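Local coordinates for protein glycoside Hydrolase (Bacteroides uniformis, PDB 5T9X) that probably hydrolyses agarose or a related algal galactan, acting as a family 16 glycoside hydrolase of a human gut bacterium, at residues Asp94-His97 and Ala98-Gly102; Tyr239-Val242 and Asn243-Trp247; Leu321-Lys324 and Asp325-Thr328. All coordinates share one frame; numbering follows the deposited sequence.

Contact 1: residues Asp94-His97 and Ala98-Gly102; sequences DYYH and ANWSG
Trp100 turns back along the loop and drives the edge of its six-membered ring toward the face of Tyr96. The pair is an offset edge-to-face (T-shaped) stack. The centroids are 5.3 Å apart and the planes stand at 63°. Trp100 CE3 makes the closest approach, 3.5 Å from Tyr96 CE2, and lies over the phenol face. In both residues CG is anti to the backbone N (chi1 -177° in Tyr96, -179° in Trp100), and this brings the rings together across the bend. The other face of Tyr96 has His97 ND1 above it, displaced toward the rim. Ala98 adds a looser apolar touch, its CB 4.3 Å from Tyr96 CD2.

The bend is an inverse gamma turn centred on Asn99. It is closed by a weak bond of 2.9 Å from Trp100 N to Ala98 O. The loop joins strand 92-93 to strand 106-108 in one sheet of the beta sandwich expected for family 16. Tyr96 anchors it, packing on Trp180 and Leu182 of strand 176-182 and on Ile300, and meeting the ring of Trp108.

Tyr95 lies against the backbone of the returning arm. Ala98 O is in the plane of its ring, at the edge. Trp100 O comes obliquely, 3.3 Å from Tyr95 CE2. The hydroxyl reaches past it, with Tyr95 OH 3.3 Å from Ser101 CA. A water spans the outer side of the loop. It donates to Asn99 OD1 at 2.9 Å and pairs with Tyr95 OH at 3.2 Å, tying the phenol to the exposed amide.

Contact 2: residues Tyr239-Val242 and Asn243-Trp247; sequences YKDV and NGTIW
Asp241 and Thr245 hold together a type I beta turn that runs from Asp241 to Gly244. The turn belongs to the connection between strand 227-239 and strand 252-260. These strands lie in different sheets, so the loop crosses from one sheet of the family 16 beta sandwich to the other.

Among the hydrogen bonds, the backbone one closes the turn: Gly244 N donates to Asp241 O at 3.2 Å, from above the carbonyl plane. Gly244 has a positive phi of 70°, a conformation easier for a residue without a side chain. The side-chain bonds are shorter. Asp241 OD1 takes the backbone N-H of Thr245 at 2.8 Å, and the bond is fairly straight at 162°. Asp241 OD2 takes the hydroxyl of Thr245 at 2.6 Å from OG1. Each oxygen uses its syn lone pair, so both donors meet the carboxylate on its mouth side. Thr245 OG1 sits beside its own backbone N (chi1 -56°), which lets one residue present both groups. This two-point grip should fix the rotation of the carboxylate.

A water lies between the two arms. It accepts from Asp241 N and is within donating distance of Thr245 O, at 2.7 Å.

The apolar part lies at the base. The rings of Tyr239 and Trp247 approach with their side chains crossing at about a right angle, Tyr239 CE2 being 3.9 Å from Trp247 CZ2. Trp247 is buried. It meets His252 edge-to-face, packs on Ile215 and makes a weak bond through NE1 to Asp213 O. Its indole also borders the polar network: Thr245 O stands 3.5 Å above the ring plane, near the rim, and Trp247 CH2 comes 3.7 Å from Asp241 OD2.

Contact 3: residues Leu321-Lys324 and Asp325-Thr328; sequences LMNK and DNNT
A type I beta turn from Asp325 to Thr328 leads the chain into the long strand 329-341, and the residues just before it bind it through Lys324 and Asn323. Thr328 N spans the turn to Asp325 O at 3.3 Å. Lys324 O is gripped twice. Thr328 OG1 donates to it at 2.6 Å and Asn327 N donates to it at 3.2 Å, from opposite faces of the carbonyl plane. The backbone of Asn326 is held by a side chain: Asn326 N gives a nearly straight bond (172°) to Asn323 OD1 at 3.2 Å, coming from above the carbonyl plane. Asn323 has CG opposite its backbone N (chi1 -174°), which carries its amide to Asn326. The two amides then stack, with planes only 13° apart. Their like ends overlap, Asn323 ND2 lying 3.3 Å from Asn326 ND2, and no bond joins them.

Asn327 is buried and points its amide back toward residues 321-323. Its ND2 donates to Asn323 O at 3.1 Å in a bent bond, and also to Glu320 O, while OD1 bonds Ser173 OG. Leu321 CD2 packs against this amide, 3.7 Å from Asn327 CG. A leucine in place of Asn327 would probably leave Asn323 O, Glu320 O and Ser173 OG without these partners.

Leu321 also touches Thr124, Arg126 and Pro316, and Asn326 touches Asn172. The segment thus lies against neighbouring loops, after helix 307-310 and at the start of strand 329-341, which carries the sodium ligand Asp332 further along.

All three contacts are local bends in loops, contact 2 starting on the last residue of a strand. Contacts 1 and 2 are surface contacts, while contact 3 is partly buried. They do not touch. Contacts 1 and 2 are on opposite sides of the chain's centre, with centres about 32 Å apart. Contact 3 is about 23 Å from each, centre to centre. Contact 1 stays with the mixed sheet and relies on aromatic rings and one water. Contact 2 passes from that sheet to the antiparallel one and relies on a carboxylate. Contact 3 leads into strand 329-341 of the antiparallel sheet and relies on amides, a hydroxyl and backbone carbonyls, with little apolar packing.

Contact 1: residues Asp94-His97 and Ala98-Gly102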
ATOM      1  N   ASP A  94      11.651   9.167   3.779  1.00 25.21           N
ATOM      2  CA  ASP A  94      11.876   7.735   4.116  1.00 26.06           C
ATOM      3  C   ASP A  94      11.342   7.332   5.512  1.00 24.42           C
ATOM      4  O   ASP A  94      11.955   6.522   6.224  1.00 23.00           O
ATOM      5  CB  ASP A  94      13.377   7.336   3.938  1.00 27.67           C
ATOM      6  CG  ASP A  94      14.349   8.288   4.653  1.00 28.71           C
ATOM      7  OD1 ASP A  94      13.876   9.220   5.345  1.00 29.34           O
ATOM      8  OD2 ASP A  94      15.587   8.127   4.486  1.00 32.93           O
ATOM      9  N   TYR A  95      10.194   7.893   5.887  1.00 24.07           N
ATOM     10  CA  TYR A  95       9.489   7.498   7.102  1.00 25.23           C
ATOM     11  C   TYR A  95       7.996   7.664   6.887  1.00 25.42           C
ATOM     12  O   TYR A  95       7.573   8.067   5.821  1.00 27.17           O
ATOM     13  CB  TYR A  95       9.977   8.316   8.312  1.00 25.60           C
ATOM     14  CG  TYR A  95       9.951   7.545   9.612  1.00 27.05           C
ATOM     15  CD1 TYR A  95      10.856   6.529   9.856  1.00 28.73           C
ATOM     16  CD2 TYR A  95       8.999   7.816  10.595  1.00 29.63           C
ATOM     17  CE1 TYR A  95      10.824   5.806  11.051  1.00 29.91           C
ATOM     18  CE2 TYR A  95       8.962   7.109  11.792  1.00 29.24           C
ATOM     19  CZ  TYR A  95       9.883   6.112  12.023  1.00 29.63           C
ATOM     20  OH  TYR A  95       9.847   5.396  13.199  1.00 28.64           O
ATOM     21  N   TYR A  96       7.208   7.299   7.891  1.00 26.64           N
ATOM     22  CA  TYR A  96       5.741   7.492   7.923  1.00 27.10           C
ATOM     23  C   TYR A  96       5.503   8.958   8.137  1.00 27.36           C
ATOM     24  O   TYR A  96       6.409   9.655   8.574  1.00 29.30           O
ATOM     25  CB  TYR A  96       5.187   6.668   9.087  1.00 25.22           C
ATOM     26  CG  TYR A  96       3.703   6.602   9.330  1.00 24.60           C
ATOM     27  CD1 TYR A  96       2.850   5.936   8.457  1.00 24.78           C
ATOM     28  CD2 TYR A  96       3.157   7.084  10.522  1.00 25.15           C
ATOM     29  CE1 TYR A  96       1.487   5.820   8.726  1.00 24.76           C
ATOM     30  CE2 TYR A  96       1.797   6.975  10.795  1.00 24.46           C
ATOM     31  CZ  TYR A  96       0.973   6.338   9.910  1.00 24.21           C
ATOM     32  OH  TYR A  96      -0.347   6.234  10.219  1.00 24.01           O
ATOM     33  N   HIS A  97       4.280   9.407   7.872  1.00 29.44           N
ATOM     34  CA  HIS A  97       3.912  10.826   7.954  1.00 31.78           C
ATOM     35  C   HIS A  97       3.889  11.459   9.386  1.00 30.81           C
ATOM     36  O   HIS A  97       3.629  12.641   9.527  1.00 32.69           O
ATOM     37  CB  HIS A  97       2.603  11.111   7.125  1.00 34.34           C
ATOM     38  CG  HIS A  97       1.294  10.716   7.769  1.00 37.73           C
ATOM     39  ND1 HIS A  97       1.154  10.358   9.096  1.00 41.19           N
ATOM     40  CD2 HIS A  97       0.039  10.702   7.256  1.00 38.10           C
ATOM     41  CE1 HIS A  97      -0.109  10.085   9.354  1.00 38.61           C
ATOM     42  NE2 HIS A  97      -0.810  10.301   8.258  1.00 38.86           N
ATOM     43  N   ALA A  98       4.142  10.663  10.423  1.00 28.69           N
ATOM     44  CA  ALA A  98       4.144  11.103  11.828  1.00 27.40           C
ATOM     45  C   ALA A  98       5.214  10.273  12.511  1.00 25.86           C
ATOM     46  O   ALA A  98       5.668   9.270  11.942  1.00 25.28           O
ATOM     47  CB  ALA A  98       2.780  10.856  12.486  1.00 26.78           C
ATOM     48  N   ASN A  99       5.606  10.649  13.722  1.00 24.36           N
ATOM     49  CA  ASN A  99       6.683   9.946  14.399  1.00 24.85           C
ATOM     50  C   ASN A  99       6.193   8.660  15.119  1.00 24.26           C
ATOM     51  O   ASN A  99       6.205   8.556  16.330  1.00 24.37           O
ATOM     52  CB  ASN A  99       7.429  10.900  15.323  1.00 25.20           C
ATOM     53  CG  ASN A  99       8.750  10.324  15.825  1.00 28.19           C
ATOM     54  OD1 ASN A  99       9.183   9.216  15.436  1.00 30.17           O
ATOM     55  ND2 ASN A  99       9.394  11.065  16.725  1.00 28.74           N
ATOM     56  N   TRP A 100       5.796   7.678  14.324  1.00 24.32           N
ATOM     57  CA  TRP A 100       5.317   6.373  14.777  1.00 24.00           C
ATOM     58  C   TRP A 100       6.132   5.311  14.074  1.00 23.39           C
ATOM     59  O   TRP A 100       6.323   5.385  12.850  1.00 23.33           O
ATOM     60  CB  TRP A 100       3.852   6.200  14.390  1.00 24.38           C
ATOM     61  CG  TRP A 100       3.230   4.917  14.828  1.00 24.72           C
ATOM     62  CD1 TRP A 100       3.335   4.339  16.042  1.00 25.83           C
ATOM     63  CD2 TRP A 100       2.371   4.076  14.061  1.00 25.24           C
ATOM     64  NE1 TRP A 100       2.598   3.187  16.091  1.00 25.24           N
ATOM     65  CE2 TRP A 100       1.996   3.002  14.881  1.00 24.74           C
ATOM     66  CE3 TRP A 100       1.883   4.121  12.755  1.00 26.08           C
ATOM     67  CZ2 TRP A 100       1.152   1.976  14.442  1.00 25.03           C
ATOM     68  CZ3 TRP A 100       1.050   3.080  12.313  1.00 26.36           C
ATOM     69  CH2 TRP A 100       0.703   2.025  13.159  1.00 25.44           C
ATOM     70  N   SER A 101       6.581   4.305  14.818  1.00 22.82           N
ATOM     71  CA  SER A 101       7.481   3.316  14.252  1.00 23.03           C
ATOM     72  C   SER A 101       6.732   2.155  13.627  1.00 22.53           C
ATOM     73  O   SER A 101       7.350   1.257  13.033  1.00 22.99           O
ATOM     74  CB  SER A 101       8.507   2.864  15.283  1.00 23.21           C
ATOM     75  OG  SER A 101       7.853   2.257  16.367  1.00 26.63           O
ATOM     76  N   GLY A 102       5.405   2.173  13.740  1.00 21.49           N
ATOM     77  CA  GLY A 102       4.564   1.213  13.035  1.00 21.54           C
ATOM     78  C   GLY A 102       3.930   0.178  13.938  1.00 21.52           C
ATOM     79  O   GLY A 102       4.267   0.116  15.114  1.00 22.16           O
TER
HETATM   80  O   HOH W   1       9.213   6.400  16.184  1.00 38.75           O

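Contact 2: residues Tyr239-Val242 and Asn243-Trp247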
ATOM      1  N   TYR A 239      -9.360  -9.712  -3.388  1.00 21.79           N
ATOM      2  CA  TYR A 239      -9.402  -9.979  -4.807  1.00 21.67           C
ATOM      3  C   TYR A 239      -8.559 -11.169  -5.204  1.00 22.30           C
ATOM      4  O   TYR A 239      -7.384 -11.234  -4.917  1.00 21.66           O
ATOM      5  CB  TYR A 239      -8.942  -8.758  -5.631  1.00 21.07           C
ATOM      6  CG  TYR A 239      -9.045  -9.024  -7.105  1.00 19.99           C
ATOM      7  CD1 TYR A 239     -10.293  -9.225  -7.693  1.00 20.75           C
ATOM      8  CD2 TYR A 239      -7.911  -9.161  -7.894  1.00 20.35           C
ATOM      9  CE1 TYR A 239     -10.418  -9.532  -9.042  1.00 20.94           C
ATOM     10  CE2 TYR A 239      -8.009  -9.462  -9.248  1.00 22.08           C
ATOM     11  CZ  TYR A 239      -9.275  -9.653  -9.822  1.00 22.62           C
ATOM     12  OH  TYR A 239      -9.404  -9.943 -11.167  1.00 23.92           O
ATOM     13  N   LYS A 240      -9.194 -12.075  -5.921  1.00 25.81           N
ATOM     14  CA  LYS A 240      -8.582 -13.266  -6.493  1.00 29.40           C
ATOM     15  C   LYS A 240      -9.026 -13.234  -7.937  1.00 27.41           C
ATOM     16  O   LYS A 240     -10.197 -12.963  -8.177  1.00 25.00           O
ATOM     17  CB  LYS A 240      -9.213 -14.465  -5.799  1.00 33.09           C
ATOM     18  CG  LYS A 240      -8.511 -15.786  -5.929  1.00 37.36           C
ATOM     19  CD  LYS A 240      -9.507 -16.951  -5.800  1.00 43.14           C
ATOM     20  CE  LYS A 240     -10.337 -16.897  -4.515  1.00 46.76           C
ATOM     21  NZ  LYS A 240     -11.593 -17.712  -4.464  1.00 50.60           N
ATOM     22  N   ASP A 241      -8.126 -13.446  -8.895  1.00 29.02           N
ATOM     23  CA  ASP A 241      -8.577 -13.619 -10.300  1.00 32.65           C
ATOM     24  C   ASP A 241      -8.931 -15.071 -10.621  1.00 33.82           C
ATOM     25  O   ASP A 241      -8.626 -16.004  -9.851  1.00 34.21           O
ATOM     26  CB  ASP A 241      -7.645 -12.965 -11.363  1.00 32.82           C
ATOM     27  CG  ASP A 241      -6.311 -13.707 -11.601  1.00 34.35           C
ATOM     28  OD1 ASP A 241      -6.023 -14.801 -11.011  1.00 34.83           O
ATOM     29  OD2 ASP A 241      -5.519 -13.124 -12.396  1.00 32.02           O
ATOM     30  N   VAL A 242      -9.601 -15.229 -11.749  1.00 36.33           N
ATOM     31  CA  VAL A 242     -10.116 -16.527 -12.167  1.00 40.16           C
ATOM     32  C   VAL A 242      -9.035 -17.605 -12.410  1.00 38.47           C
ATOM     33  O   VAL A 242      -9.292 -18.771 -12.178  1.00 37.31           O
ATOM     34  CB  VAL A 242     -11.078 -16.377 -13.368  1.00 43.34           C
ATOM     35  CG1 VAL A 242     -10.400 -15.647 -14.534  1.00 45.50           C
ATOM     36  CG2 VAL A 242     -11.620 -17.744 -13.773  1.00 45.87           C
ATOM     37  N   ASN A 243      -7.827 -17.193 -12.792  1.00 41.42           N
ATOM     38  CA  ASN A 243      -6.694 -18.107 -13.065  1.00 42.71           C
ATOM     39  C   ASN A 243      -5.902 -18.514 -11.846  1.00 39.56           C
ATOM     40  O   ASN A 243      -5.016 -19.325 -11.968  1.00 41.79           O
ATOM     41  CB  ASN A 243      -5.692 -17.459 -14.030  1.00 48.98           C
ATOM     42  CG  ASN A 243      -6.363 -16.887 -15.264  1.00 59.08           C
ATOM     43  OD1 ASN A 243      -6.742 -15.699 -15.288  1.00 64.95           O
ATOM     44  ND2 ASN A 243      -6.562 -17.734 -16.283  1.00 61.14           N
ATOM     45  N   GLY A 244      -6.186 -17.925 -10.689  1.00 40.08           N
ATOM     46  CA  GLY A 244      -5.386 -18.140  -9.490  1.00 38.31           C
ATOM     47  C   GLY A 244      -3.999 -17.514  -9.549  1.00 34.59           C
ATOM     48  O   GLY A 244      -3.060 -18.078  -9.003  1.00 35.54           O
ATOM     49  N   THR A 245      -3.861 -16.350 -10.183  1.00 29.81           N
ATOM     50  CA  THR A 245      -2.571 -15.673 -10.243  1.00 27.77           C
ATOM     51  C   THR A 245      -1.951 -15.457  -8.851  1.00 27.52           C
ATOM     52  O   THR A 245      -2.589 -14.908  -7.934  1.00 27.40           O
ATOM     53  CB  THR A 245      -2.693 -14.303 -10.911  1.00 27.21           C
ATOM     54  OG1 THR A 245      -3.270 -14.476 -12.193  1.00 27.68           O
ATOM     55  CG2 THR A 245      -1.334 -13.640 -11.076  1.00 28.10           C
ATOM     56  N   ILE A 246      -0.707 -15.901  -8.726  1.00 25.49           N
ATOM     57  CA  ILE A 246       0.107 -15.706  -7.554  1.00 25.78           C
ATOM     58  C   ILE A 246       0.881 -14.413  -7.785  1.00 25.67           C
ATOM     59  O   ILE A 246       1.909 -14.431  -8.479  1.00 26.17           O
ATOM     60  CB  ILE A 246       1.104 -16.887  -7.361  1.00 27.65           C
ATOM     61  CG1 ILE A 246       0.377 -18.261  -7.411  1.00 29.28           C
ATOM     62  CG2 ILE A 246       1.945 -16.718  -6.089  1.00 27.82           C
ATOM     63  CD1 ILE A 246      -0.834 -18.394  -6.504  1.00 30.68           C
ATOM     64  N   TRP A 247       0.424 -13.324  -7.154  1.00 23.86           N
ATOM     65  CA  TRP A 247       0.886 -11.956  -7.457  1.00 23.91           C
ATOM     66  C   TRP A 247       2.397 -11.692  -7.179  1.00 24.87           C
ATOM     67  O   TRP A 247       3.045 -10.949  -7.909  1.00 25.64           O
ATOM     68  CB  TRP A 247      -0.016 -10.915  -6.734  1.00 22.88           C
ATOM     69  CG  TRP A 247      -1.494 -11.132  -7.013  1.00 22.56           C
ATOM     70  CD1 TRP A 247      -2.405 -11.717  -6.178  1.00 21.85           C
ATOM     71  CD2 TRP A 247      -2.205 -10.832  -8.227  1.00 21.53           C
ATOM     72  NE1 TRP A 247      -3.637 -11.778  -6.781  1.00 21.49           N
ATOM     73  CE2 TRP A 247      -3.543 -11.251  -8.042  1.00 21.51           C
ATOM     74  CE3 TRP A 247      -1.849 -10.232  -9.429  1.00 21.13           C
ATOM     75  CZ2 TRP A 247      -4.525 -11.090  -9.027  1.00 20.95           C
ATOM     76  CZ3 TRP A 247      -2.818 -10.066 -10.406  1.00 21.44           C
ATOM     77  CH2 TRP A 247      -4.144 -10.497 -10.198  1.00 21.33           C
TER
HETATM   78  O   HOH W   2      -5.252 -14.582  -7.979  1.00 13.25           O

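Contact 3: residues Leu321-Lys324 and Asp325-Thr328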
ATOM      1  N   LEU A 321      14.301 -14.638   6.809  1.00 34.61           N
ATOM      2  CA  LEU A 321      15.017 -13.370   6.588  1.00 34.81           C
ATOM      3  C   LEU A 321      16.473 -13.496   6.115  1.00 36.15           C
ATOM      4  O   LEU A 321      17.065 -12.491   5.763  1.00 33.36           O
ATOM      5  CB  LEU A 321      14.992 -12.508   7.844  1.00 32.22           C
ATOM      6  CG  LEU A 321      13.625 -12.104   8.367  1.00 32.53           C
ATOM      7  CD1 LEU A 321      13.799 -11.453   9.731  1.00 33.07           C
ATOM      8  CD2 LEU A 321      12.875 -11.182   7.417  1.00 32.28           C
ATOM      9  N   MET A 322      17.059 -14.699   6.125  1.00 42.86           N
ATOM     10  CA  MET A 322      18.386 -14.930   5.485  1.00 46.20           C
ATOM     11  C   MET A 322      18.385 -14.591   3.975  1.00 42.05           C
ATOM     12  O   MET A 322      19.396 -14.181   3.430  1.00 41.14           O
ATOM     13  CB  MET A 322      18.886 -16.391   5.680  1.00 54.17           C
ATOM     14  CG  MET A 322      19.240 -16.831   7.109  1.00 60.24           C
ATOM     15  SD  MET A 322      20.224 -15.644   8.072  1.00 76.08           S
ATOM     16  CE  MET A 322      21.862 -15.686   7.302  1.00 71.46           C
ATOM     17  N   ASN A 323      17.249 -14.792   3.318  1.00 40.45           N
ATOM     18  CA  ASN A 323      17.057 -14.464   1.910  1.00 39.97           C
ATOM     19  C   ASN A 323      16.467 -13.052   1.758  1.00 38.96           C
ATOM     20  O   ASN A 323      15.258 -12.864   1.916  1.00 36.65           O
ATOM     21  CB  ASN A 323      16.111 -15.505   1.290  1.00 39.35           C
ATOM     22  CG  ASN A 323      15.965 -15.338  -0.195  1.00 40.15           C
ATOM     23  OD1 ASN A 323      16.077 -14.236  -0.741  1.00 43.36           O
ATOM     24  ND2 ASN A 323      15.718 -16.435  -0.869  1.00 41.50           N
ATOM     25  N   LYS A 324      17.308 -12.083   1.419  1.00 40.09           N
ATOM     26  CA  LYS A 324      16.911 -10.680   1.419  1.00 41.72           C
ATOM     27  C   LYS A 324      16.020 -10.284   0.232  1.00 42.17           C
ATOM     28  O   LYS A 324      15.179  -9.383   0.374  1.00 38.78           O
ATOM     29  CB  LYS A 324      18.140  -9.777   1.502  1.00 47.03           C
ATOM     30  CG  LYS A 324      18.965 -10.019   2.761  1.00 53.53           C
ATOM     31  CD  LYS A 324      19.993  -8.920   2.984  1.00 60.32           C
ATOM     32  CE  LYS A 324      21.050  -9.356   3.998  1.00 66.49           C
ATOM     33  NZ  LYS A 324      21.845  -8.211   4.547  1.00 67.45           N
ATOM     34  N   ASP A 325      16.184 -10.957  -0.916  1.00 42.47           N
ATOM     35  CA  ASP A 325      15.310 -10.732  -2.070  1.00 41.86           C
ATOM     36  C   ASP A 325      13.843 -11.115  -1.771  1.00 38.73           C
ATOM     37  O   ASP A 325      12.918 -10.373  -2.110  1.00 37.69           O
ATOM     38  CB  ASP A 325      15.842 -11.444  -3.324  1.00 45.98           C
ATOM     39  CG  ASP A 325      17.184 -10.836  -3.854  1.00 51.75           C
ATOM     40  OD1 ASP A 325      17.582  -9.692  -3.495  1.00 47.82           O
ATOM     41  OD2 ASP A 325      17.853 -11.529  -4.653  1.00 55.52           O
ATOM     42  N   ASN A 326      13.626 -12.240  -1.106  1.00 34.96           N
ATOM     43  CA  ASN A 326      12.277 -12.614  -0.663  1.00 35.22           C
ATOM     44  C   ASN A 326      11.574 -11.592   0.247  1.00 35.18           C
ATOM     45  O   ASN A 326      10.334 -11.542   0.255  1.00 34.46           O
ATOM     46  CB  ASN A 326      12.297 -13.948   0.086  1.00 34.81           C
ATOM     47  CG  ASN A 326      12.329 -15.142  -0.835  1.00 34.58           C
ATOM     48  OD1 ASN A 326      12.239 -15.030  -2.054  1.00 33.93           O
ATOM     49  ND2 ASN A 326      12.450 -16.312  -0.239  1.00 34.97           N
ATOM     50  N   ASN A 327      12.341 -10.817   1.025  1.00 31.23           N
ATOM     51  CA  ASN A 327      11.747  -9.884   1.974  1.00 30.74           C
ATOM     52  C   ASN A 327      11.976  -8.450   1.563  1.00 29.76           C
ATOM     53  O   ASN A 327      11.997  -7.561   2.399  1.00 28.90           O
ATOM     54  CB  ASN A 327      12.256 -10.178   3.381  1.00 31.20           C
ATOM     55  CG  ASN A 327      11.908 -11.587   3.833  1.00 31.19           C
ATOM     56  OD1 ASN A 327      10.769 -11.879   4.179  1.00 32.56           O
ATOM     57  ND2 ASN A 327      12.879 -12.464   3.809  1.00 31.78           N
ATOM     58  N   THR A 328      12.114  -8.240   0.255  1.00 29.59           N
ATOM     59  CA  THR A 328      12.241  -6.929  -0.336  1.00 29.16           C
ATOM     60  C   THR A 328      10.993  -6.678  -1.197  1.00 26.68           C
ATOM     61  O   THR A 328      10.697  -7.447  -2.099  1.00 27.80           O
ATOM     62  CB  THR A 328      13.544  -6.853  -1.155  1.00 31.70           C
ATOM     63  OG1 THR A 328      14.668  -6.921  -0.267  1.00 33.49           O
ATOM     64  CG2 THR A 328      13.639  -5.566  -1.925  1.00 34.00           C
TER